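Local coordinates for metallo-beta-lactamase domain-containing protein (Thermotoga maritima, PDB 3H3E) that is of unknown function but binds zinc and is probably a metal-dependent hydrolase of the metallo-beta-lactamase superfamily, at residues N25-E30 with A54-I59; V65-G70 with A105-V110; F131-A136 with A193-E198. The protein carries 2 engineered substitutions. All coordinates share one frame; numbering follows the deposited sequence.

Interaction 1 (N25-E30 with A54-I59)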
loop_
_atom_site.group_PDB
_atom_site.type_symbol
_atom_site.label_atom_id
_atom_site.label_comp_id
_atom_site.label_asym_id
_atom_site.label_seq_id
_atom_site.Cartn_x
_atom_site.Cartn_y
_atom_site.Cartn_z
ATOM N N ASN A 25 11.574 6.874 18.123
ATOM C CA ASN A 25 11.926 8.190 18.658
ATOM C C ASN A 25 12.569 9.103 17.601
ATOM O O ASN A 25 13.594 8.769 16.992
ATOM C CB ASN A 25 12.846 8.064 19.893
ATOM C CG ASN A 25 12.098 7.625 21.168
ATOM O OD1 ASN A 25 10.867 7.666 21.233
ATOM N ND2 ASN A 25 12.857 7.208 22.186
ATOM N N GLY A 26 11.960 10.261 17.387
ATOM C CA GLY A 26 12.507 11.227 16.455
ATOM C C GLY A 26 11.608 11.420 15.253
ATOM O O GLY A 26 11.553 12.503 14.670
ATOM N N PHE A 27 10.893 10.357 14.892
ATOM C CA PHE A 27 10.047 10.354 13.709
ATOM C C PHE A 27 8.596 10.601 14.070
ATOM O O PHE A 27 8.114 10.139 15.100
ATOM C CB PHE A 27 10.204 9.035 12.945
ATOM C CG PHE A 27 11.576 8.841 12.364
ATOM C CD1 PHE A 27 11.881 9.316 11.102
ATOM C CD2 PHE A 27 12.563 8.204 13.087
ATOM C CE1 PHE A 27 13.141 9.151 10.573
ATOM C CE2 PHE A 27 13.824 8.032 12.562
ATOM C CZ PHE A 27 14.116 8.507 11.306
ATOM N N GLU A 28 7.907 11.347 13.218
ATOM C CA GLU A 28 6.512 11.665 13.458
ATOM C C GLU A 28 5.626 10.580 12.891
ATOM O O GLU A 28 6.039 9.811 12.024
ATOM C CB GLU A 28 6.160 13.014 12.851
ATOM C CG GLU A 28 6.922 14.167 13.471
ATOM C CD GLU A 28 6.419 15.511 12.996
ATOM O OE1 GLU A 28 5.446 15.534 12.203
ATOM O OE2 GLU A 28 6.993 16.543 13.416
ATOM N N SER A 29 4.405 10.506 13.397
ATOM C CA SER A 29 3.480 9.477 12.963
ATOM C C SER A 29 2.082 10.049 12.799
ATOM O O SER A 29 1.670 10.944 13.531
ATOM C CB SER A 29 3.451 8.324 13.968
ATOM O OG SER A 29 2.845 8.720 15.183
ATOM N N GLU A 30 1.356 9.531 11.823
ATOM C CA GLU A 30 -0.053 9.820 11.714
ATOM C C GLU A 30 -0.765 8.592 11.188
ATOM O O GLU A 30 -0.136 7.600 10.827
ATOM C CB GLU A 30 -0.298 11.027 10.810
ATOM C CG GLU A 30 0.136 10.851 9.376
ATOM C CD GLU A 30 0.031 12.138 8.580
ATOM O OE1 GLU A 30 -0.242 13.184 9.198
ATOM O OE2 GLU A 30 0.227 12.114 7.344
ATOM N N ALA A 54 11.330 12.312 5.960
ATOM C CA ALA A 54 12.334 12.282 4.904
ATOM C C ALA A 54 13.453 13.296 5.152
ATOM O O ALA A 54 14.634 12.966 5.014
ATOM C CB ALA A 54 11.692 12.500 3.553
ATOM N N ARG A 55 13.092 14.522 5.526
ATOM C CA ARG A 55 14.098 15.526 5.872
ATOM C C ARG A 55 14.923 15.080 7.065
ATOM O O ARG A 55 16.127 15.294 7.103
ATOM C CB ARG A 55 13.460 16.882 6.141
ATOM C CG ARG A 55 13.071 17.631 4.869
ATOM C CD ARG A 55 12.827 19.125 5.129
ATOM N NE ARG A 55 11.517 19.364 5.731
ATOM C CZ ARG A 55 10.387 19.502 5.042
ATOM N NH1 ARG A 55 10.395 19.435 3.716
ATOM N NH2 ARG A 55 9.244 19.702 5.681
ATOM N N LYS A 56 14.277 14.446 8.035
ATOM C CA LYS A 56 14.985 13.898 9.187
ATOM C C LYS A 56 16.069 12.918 8.730
ATOM O O LYS A 56 17.124 12.822 9.349
ATOM C CB LYS A 56 13.998 13.240 10.167
ATOM C CG LYS A 56 14.631 12.388 11.269
ATOM C CD LYS A 56 15.238 13.253 12.364
ATOM C CE LYS A 56 16.339 12.527 13.134
ATOM N NZ LYS A 56 17.288 13.506 13.759
ATOM N N LEU A 57 15.817 12.200 7.638
ATOM C CA LEU A 57 16.796 11.249 7.100
ATOM C C LEU A 57 17.644 11.881 6.009
ATOM O O LEU A 57 18.493 11.223 5.419
ATOM C CB LEU A 57 16.095 10.033 6.512
ATOM C CG LEU A 57 15.098 9.324 7.413
ATOM C CD1 LEU A 57 14.014 8.658 6.598
ATOM C CD2 LEU A 57 15.818 8.318 8.272
ATOM N N GLY A 58 17.399 13.157 5.733
ATOM C CA GLY A 58 18.148 13.879 4.723
ATOM C C GLY A 58 17.989 13.269 3.347
ATOM O O GLY A 58 18.923 13.278 2.550
ATOM N N ILE A 59 16.797 12.739 3.076
ATOM C CA ILE A 59 16.480 12.134 1.782
ATOM C C ILE A 59 15.713 13.064 0.843
ATOM O O ILE A 59 14.770 13.751 1.251
ATOM C CB ILE A 59 15.625 10.873 1.943
ATOM C CG1 ILE A 59 16.355 9.828 2.782
ATOM C CG2 ILE A 59 15.299 10.290 0.587
ATOM C CD1 ILE A 59 15.425 8.795 3.364
#

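Interaction 2 (V65-G70 with A105-V110). With ZN (zinc ion), chain B.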
loop_
_atom_site.group_PDB
_atom_site.type_symbol
_atom_site.label_atom_id
_atom_site.label_comp_id
_atom_site.label_asym_id
_atom_site.label_seq_id
_atom_site.Cartn_x
_atom_site.Cartn_y
_atom_site.Cartn_z
ATOM N N VAL A 65 5.776 9.057 -7.802
ATOM C CA VAL A 65 4.970 8.698 -6.648
ATOM C C VAL A 65 3.822 7.804 -7.096
ATOM O O VAL A 65 3.072 8.164 -8.000
ATOM C CB VAL A 65 4.399 9.948 -5.983
ATOM C CG1 VAL A 65 3.595 9.568 -4.742
ATOM C CG2 VAL A 65 5.531 10.932 -5.674
ATOM N N LEU A 66 3.704 6.632 -6.478
ATOM C CA LEU A 66 2.655 5.682 -6.819
ATOM C C LEU A 66 1.582 5.722 -5.766
ATOM O O LEU A 66 1.884 5.787 -4.582
ATOM C CB LEU A 66 3.212 4.268 -6.886
ATOM C CG LEU A 66 4.600 4.126 -7.472
ATOM C CD1 LEU A 66 5.014 2.693 -7.367
ATOM C CD2 LEU A 66 4.626 4.593 -8.917
ATOM N N ILE A 67 0.330 5.654 -6.195
ATOM C CA ILE A 67 -0.789 5.729 -5.275
ATOM C C ILE A 67 -1.544 4.412 -5.248
ATOM O O ILE A 67 -2.100 3.992 -6.264
ATOM C CB ILE A 67 -1.747 6.837 -5.680
ATOM C CG1 ILE A 67 -1.042 8.188 -5.597
ATOM C CG2 ILE A 67 -2.937 6.838 -4.768
ATOM C CD1 ILE A 67 -0.535 8.521 -4.203
ATOM N N SER A 68 -1.568 3.766 -4.085
ATOM C CA SER A 68 -2.191 2.453 -3.940
ATOM C C SER A 68 -3.709 2.514 -4.079
ATOM O O SER A 68 -4.329 1.591 -4.590
ATOM C CB SER A 68 -1.823 1.853 -2.591
ATOM O OG SER A 68 -2.184 2.727 -1.545
ATOM N N HIS A 69 -4.306 3.596 -3.603
ATOM C CA HIS A 69 -5.734 3.825 -3.775
ATOM C C HIS A 69 -6.077 5.259 -3.355
ATOM O O HIS A 69 -5.298 5.912 -2.667
ATOM C CB HIS A 69 -6.572 2.762 -3.037
ATOM C CG HIS A 69 -6.426 2.778 -1.549
ATOM N ND1 HIS A 69 -5.209 2.647 -0.915
ATOM C CD2 HIS A 69 -7.351 2.886 -0.567
ATOM C CE1 HIS A 69 -5.388 2.694 0.395
ATOM N NE2 HIS A 69 -6.679 2.837 0.633
ATOM N N GLY A 70 -7.219 5.767 -3.799
ATOM C CA GLY A 70 -7.551 7.163 -3.556
ATOM C C GLY A 70 -8.195 7.525 -2.230
ATOM O O GLY A 70 -9.097 8.345 -2.205
ATOM N N ALA A 105 -9.658 12.024 -2.002
ATOM C CA ALA A 105 -8.516 12.907 -2.159
ATOM C C ALA A 105 -8.860 14.079 -3.084
ATOM O O ALA A 105 -9.748 13.985 -3.932
ATOM C CB ALA A 105 -7.331 12.131 -2.696
ATOM N N ASP A 106 -8.148 15.186 -2.918
ATOM C CA ASP A 106 -8.409 16.382 -3.704
ATOM C C ASP A 106 -7.611 16.323 -4.997
ATOM O O ASP A 106 -6.557 16.929 -5.112
ATOM C CB ASP A 106 -8.074 17.643 -2.890
ATOM C CG ASP A 106 -8.629 18.915 -3.519
ATOM O OD1 ASP A 106 -9.150 18.848 -4.650
ATOM O OD2 ASP A 106 -8.543 19.990 -2.889
ATOM N N TRP A 107 -8.119 15.582 -5.971
ATOM C CA TRP A 107 -7.393 15.372 -7.222
ATOM C C TRP A 107 -7.331 16.624 -8.072
ATOM O O TRP A 107 -6.425 16.763 -8.889
ATOM C CB TRP A 107 -7.993 14.205 -8.031
ATOM C CG TRP A 107 -7.928 12.932 -7.278
ATOM C CD1 TRP A 107 -8.963 12.280 -6.678
ATOM C CD2 TRP A 107 -6.751 12.180 -6.981
ATOM N NE1 TRP A 107 -8.504 11.158 -6.037
ATOM C CE2 TRP A 107 -7.148 11.072 -6.215
ATOM C CE3 TRP A 107 -5.400 12.330 -7.301
ATOM C CZ2 TRP A 107 -6.241 10.113 -5.769
ATOM C CZ3 TRP A 107 -4.505 11.388 -6.857
ATOM C CH2 TRP A 107 -4.928 10.290 -6.094
ATOM N N ASN A 108 -8.290 17.531 -7.893
ATOM C CA ASN A 108 -8.299 18.759 -8.679
ATOM C C ASN A 108 -7.057 19.554 -8.376
ATOM O O ASN A 108 -6.436 20.124 -9.268
ATOM C CB ASN A 108 -9.530 19.606 -8.374
ATOM C CG ASN A 108 -10.803 18.965 -8.854
ATOM O OD1 ASN A 108 -10.883 18.479 -9.987
ATOM N ND2 ASN A 108 -11.815 18.954 -7.991
ATOM N N GLU A 109 -6.702 19.581 -7.102
ATOM C CA GLU A 109 -5.538 20.306 -6.651
ATOM C C GLU A 109 -4.273 19.526 -6.952
ATOM O O GLU A 109 -3.278 20.073 -7.413
ATOM C CB GLU A 109 -5.649 20.566 -5.155
ATOM C CG GLU A 109 -4.600 21.505 -4.626
ATOM C CD GLU A 109 -5.160 22.481 -3.613
ATOM O OE1 GLU A 109 -6.343 22.863 -3.762
ATOM O OE2 GLU A 109 -4.417 22.866 -2.678
ATOM N N VAL A 110 -4.321 18.234 -6.688
ATOM C CA VAL A 110 -3.161 17.374 -6.860
ATOM C C VAL A 110 -2.681 17.366 -8.300
ATOM O O VAL A 110 -1.492 17.391 -8.565
ATOM C CB VAL A 110 -3.479 15.926 -6.402
ATOM C CG1 VAL A 110 -2.386 14.962 -6.840
ATOM C CG2 VAL A 110 -3.680 15.886 -4.893
HETATM ZN ZN ZN B . -7.952 2.748 2.536
HETATM O O HOH W 1 -10.360 9.785 -4.128
#

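Interaction 3 (F131-A136 with A193-E198)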
loop_
_atom_site.group_PDB
_atom_site.type_symbol
_atom_site.label_atom_id
_atom_site.label_comp_id
_atom_site.label_asym_id
_atom_site.label_seq_id
_atom_site.Cartn_x
_atom_site.Cartn_y
_atom_site.Cartn_z
ATOM N N PHE A 131 6.888 -3.288 -10.941
ATOM C CA PHE A 131 5.596 -3.427 -11.603
ATOM C C PHE A 131 4.454 -2.996 -10.694
ATOM O O PHE A 131 4.483 -3.229 -9.496
ATOM C CB PHE A 131 5.325 -4.897 -11.951
ATOM C CG PHE A 131 6.369 -5.524 -12.795
ATOM C CD1 PHE A 131 7.463 -6.139 -12.215
ATOM C CD2 PHE A 131 6.251 -5.525 -14.173
ATOM C CE1 PHE A 131 8.426 -6.728 -12.993
ATOM C CE2 PHE A 131 7.214 -6.107 -14.952
ATOM C CZ PHE A 131 8.307 -6.711 -14.363
ATOM N N LEU A 132 3.415 -2.431 -11.285
ATOM C CA LEU A 132 2.186 -2.185 -10.563
ATOM C C LEU A 132 1.168 -3.203 -11.003
ATOM O O LEU A 132 0.963 -3.399 -12.200
ATOM C CB LEU A 132 1.642 -0.805 -10.888
ATOM C CG LEU A 132 2.227 0.341 -10.092
ATOM C CD1 LEU A 132 1.816 1.643 -10.747
ATOM C CD2 LEU A 132 1.745 0.256 -8.650
ATOM N N LEU A 133 0.522 -3.835 -10.031
ATOM C CA LEU A 133 -0.559 -4.754 -10.312
ATOM C C LEU A 133 -1.893 -4.151 -9.920
ATOM O O LEU A 133 -2.036 -3.596 -8.835
ATOM C CB LEU A 133 -0.332 -6.084 -9.599
ATOM C CG LEU A 133 0.478 -7.027 -10.489
ATOM C CD1 LEU A 133 1.910 -6.551 -10.528
ATOM C CD2 LEU A 133 0.376 -8.441 -9.986
ATOM N N GLY A 134 -2.867 -4.271 -10.813
ATOM C CA GLY A 134 -4.153 -3.625 -10.642
ATOM C C GLY A 134 -5.016 -4.324 -9.622
ATOM O O GLY A 134 -4.553 -5.222 -8.920
ATOM N N PRO A 135 -6.292 -3.927 -9.544
ATOM C CA PRO A 135 -7.198 -4.427 -8.514
ATOM C C PRO A 135 -7.168 -5.952 -8.482
ATOM O O PRO A 135 -7.351 -6.595 -9.519
ATOM C CB PRO A 135 -8.563 -3.954 -8.999
ATOM C CG PRO A 135 -8.317 -2.936 -9.975
ATOM C CD PRO A 135 -7.001 -3.172 -10.583
ATOM N N ALA A 136 -6.947 -6.519 -7.301
ATOM C CA ALA A 136 -6.890 -7.969 -7.136
ATOM C C ALA A 136 -8.238 -8.614 -7.375
ATOM O O ALA A 136 -9.279 -8.036 -7.090
ATOM C CB ALA A 136 -6.405 -8.311 -5.749
ATOM N N ALA A 193 1.190 -14.320 -7.541
ATOM C CA ALA A 193 1.524 -15.719 -7.787
ATOM C C ALA A 193 1.157 -16.271 -9.182
ATOM O O ALA A 193 1.853 -17.147 -9.718
ATOM C CB ALA A 193 0.872 -16.564 -6.724
ATOM N N GLU A 194 0.056 -15.785 -9.752
ATOM C CA GLU A 194 -0.391 -16.245 -11.070
ATOM C C GLU A 194 0.337 -15.533 -12.209
ATOM O O GLU A 194 0.238 -15.954 -13.359
ATOM C CB GLU A 194 -1.898 -16.041 -11.255
ATOM C CG GLU A 194 -2.774 -16.528 -10.114
ATOM C CD GLU A 194 -4.257 -16.291 -10.374
ATOM O OE1 GLU A 194 -4.587 -15.369 -11.153
ATOM O OE2 GLU A 194 -5.095 -17.023 -9.800
ATOM N N THR A 195 1.062 -14.463 -11.877
ATOM C CA THR A 195 1.641 -13.548 -12.863
ATOM C C THR A 195 3.162 -13.688 -12.938
ATOM O O THR A 195 3.759 -13.594 -14.008
ATOM C CB THR A 195 1.317 -12.070 -12.492
ATOM O OG1 THR A 195 -0.096 -11.855 -12.499
ATOM C CG2 THR A 195 1.955 -11.106 -13.469
ATOM N N PHE A 196 3.784 -13.878 -11.781
ATOM C CA PHE A 196 5.231 -14.002 -11.692
ATOM C C PHE A 196 5.665 -15.432 -11.356
ATOM O O PHE A 196 5.173 -16.033 -10.403
ATOM C CB PHE A 196 5.783 -13.017 -10.656
ATOM C CG PHE A 196 5.529 -11.575 -10.995
ATOM C CD1 PHE A 196 6.508 -10.810 -11.608
ATOM C CD2 PHE A 196 4.310 -10.987 -10.713
ATOM C CE1 PHE A 196 6.277 -9.485 -11.935
ATOM C CE2 PHE A 196 4.070 -9.656 -11.041
ATOM C CZ PHE A 196 5.053 -8.907 -11.646
ATOM N N ASN A 197 6.586 -15.966 -12.154
ATOM C CA ASN A 197 7.178 -17.265 -11.885
ATOM C C ASN A 197 8.130 -17.222 -10.688
ATOM O O ASN A 197 8.715 -18.232 -10.321
ATOM C CB ASN A 197 7.926 -17.761 -13.118
ATOM C CG ASN A 197 8.156 -19.261 -13.097
ATOM O OD1 ASN A 197 7.817 -19.938 -12.126
ATOM N ND2 ASN A 197 8.732 -19.790 -14.177
ATOM N N GLU A 198 8.274 -16.053 -10.081
ATOM C CA GLU A 198 9.223 -15.840 -8.989
ATOM C C GLU A 198 8.568 -16.056 -7.639
ATOM O O GLU A 198 7.366 -15.908 -7.494
ATOM C CB GLU A 198 9.814 -14.418 -9.023
ATOM C CG GLU A 198 11.076 -14.227 -9.847
ATOM C CD GLU A 198 10.792 -13.758 -11.265
ATOM O OE1 GLU A 198 9.651 -13.316 -11.544
ATOM O OE2 GLU A 198 11.718 -13.834 -12.107
#

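Interaction 1 (N25-E30 with A54-I59)
Apolar contact between Phe27 and Leu57 is one component of this meeting of a loop with the end of helix 49-56. The outer edge of the phenyl ring runs up to the leucine branch: Phe27 CZ lies 3.5 Å from Leu57 CD2 and Phe27 CE1 3.7 Å from Leu57 CG, both leucine carbons close to the ring plane. With CG of Phe27 turned anti to its carbonyl carbon (chi1 -66°), the ring extends across to the helix.

The other is aliphatic packing of Lys56, which buries more of its surface than Leu57 does. Lys56 CG approaches the ring obliquely, 3.6 Å from Phe27 CE1, and the bend at chi2 (76°) carries the chain on past Gly26, whose O stands 4.4 Å from Lys56 CD.

Backbone bonds shape the helix end. Gly58, at positive phi, closes a Schellman motif, with Gly58 N 2.8 Å from Arg55 O and Ile59 N 2.9 Å from Ala54 O. Beyond the two segments, Asn53 OD1 accepts a hydrogen bond from Glu28 N, and Leu57 also rests on His16 and Leu18 of strand 13-19.

Lysine thus contributes methylenes rather than charge, which implies that van der Waals and hydrophobic forces join loop and helix at this point on the surface.

Interaction 2 (V65-G70 with A105-V110)
Ile67, in the run that begins as strand 64-66, makes the first contact with Trp107: its CG2 branch lies 4.2 Å from Trp107 CH2, at the edge of the indole and near its plane. That branch stands anti to the backbone N, with CG1 anti to the carbonyl carbon (chi1 -63°), and the two side chains run alongside one another, pointing opposite ways.

Ser68 holds the neighbouring histidine. Ser68 OG accepts a hydrogen bond from His69 ND1 at 3.1 Å, the N-H...O angle being 154° and the oxygen only 8° out of the imidazole plane. The same hydroxyl is hydrogen-bonded to Asp43 OD2, a second-shell arrangement that helps fix the rotation of the ring and leaves NE2 facing the zinc ion. His69 NE2 binds the zinc ion at 2.3 Å, and His71 and His182 also coordinate it. His69, His71, Asp73 and His74 spell the HxHxDH signature of the metallo-beta-lactamase fold, in which the loop after a sheet strand supplies metal ligands.

Gly70, between the first two histidines, sits against the indole edge, with Gly70 CA 3.9 Å from Trp107 CZ2. A water bridges the segments here. It lies 2.7 Å from Gly70 O, within hydrogen-bonding distance, and accepts from Ala105 N at 3.2 Å and from Trp107 NE1 at 3.0 Å, lying in the indole plane. Ala105 CB covers one face of that indole toward the rim, while Leu88 of strand 85-89 and Ala75 of helix 72-75 also touch Trp107.

Interaction 3 (F131-A136 with A193-E198)
Thr195 OG1 is hydrogen-bonded to Asp191 O, a carbonyl of helix 185-193, and Leu133 CD2 comes within 4.3 Å of Thr195 OG1 as a loose apolar neighbour. This tie back to the last turn of the helix anchors the loop that follows, and what it presents to strand 130-133 is otherwise apolar.

Phe196 carries the greater part of the contact. With CG anti to its carbonyl carbon (chi1 -62°), its ring reaches toward the strand and is met there by two residues. Against Phe131 it forms a T-shaped pair: the edge of Phe196 points at one face of Phe131, the ring centroids are 5.1 Å apart and the planes make an angle of 68°. The touching atoms lie off-centre, Phe196 CE1 being 3.6 Å from Phe131 CD1 and so placed over the rim of that face. Such a geometry brings the slightly positive C-H edge of one ring onto the electron-rich face of the other.

Leu133 closes on a different part of the same edge. Leu133 CD1 lies 3.8 Å from Phe196 CE2, near the ring plane, and Leu133 CD2 follows at 4.0 Å from Phe196 CE2. Phe196 therefore fits its rim between two strand residues that share one face of the sheet, whereas Leu132 between them points away. Arg169 of strand 165-170 touches both phenylalanines, and Leu133 also packs on Ile192 of the helix.

Strands 173-178 and 200-204 run parallel and are joined through helix 185-193, a beta-alpha-beta crossover. The segment 193-198, from the last helical residue into the loop before strand 200-204, is its return leg, packed against the helix-covered face of one sheet, as in the alpha-beta/beta-alpha sandwich of metallo-beta-lactamases.

The three contacts follow one another along the chain and sample different parts of the sandwich. Interaction 2 belongs to the zinc site through His69; interactions 1 and 3 lie away from it, on opposite sides of the chain's centre, with their own centres about 31 Å apart. Interaction 2 is about 22 Å from each, centre to centre. It does touch interaction 3: Leu66 CD1 of strand 64-66 lies 4.3 Å from Leu132 CD2 of strand 130-133, joining the two mixed sheets across the interior. Interaction 1 stays about 11 Å from interaction 2 at the nearest atoms, although helix 49-56 leads along the chain to strand 64-66.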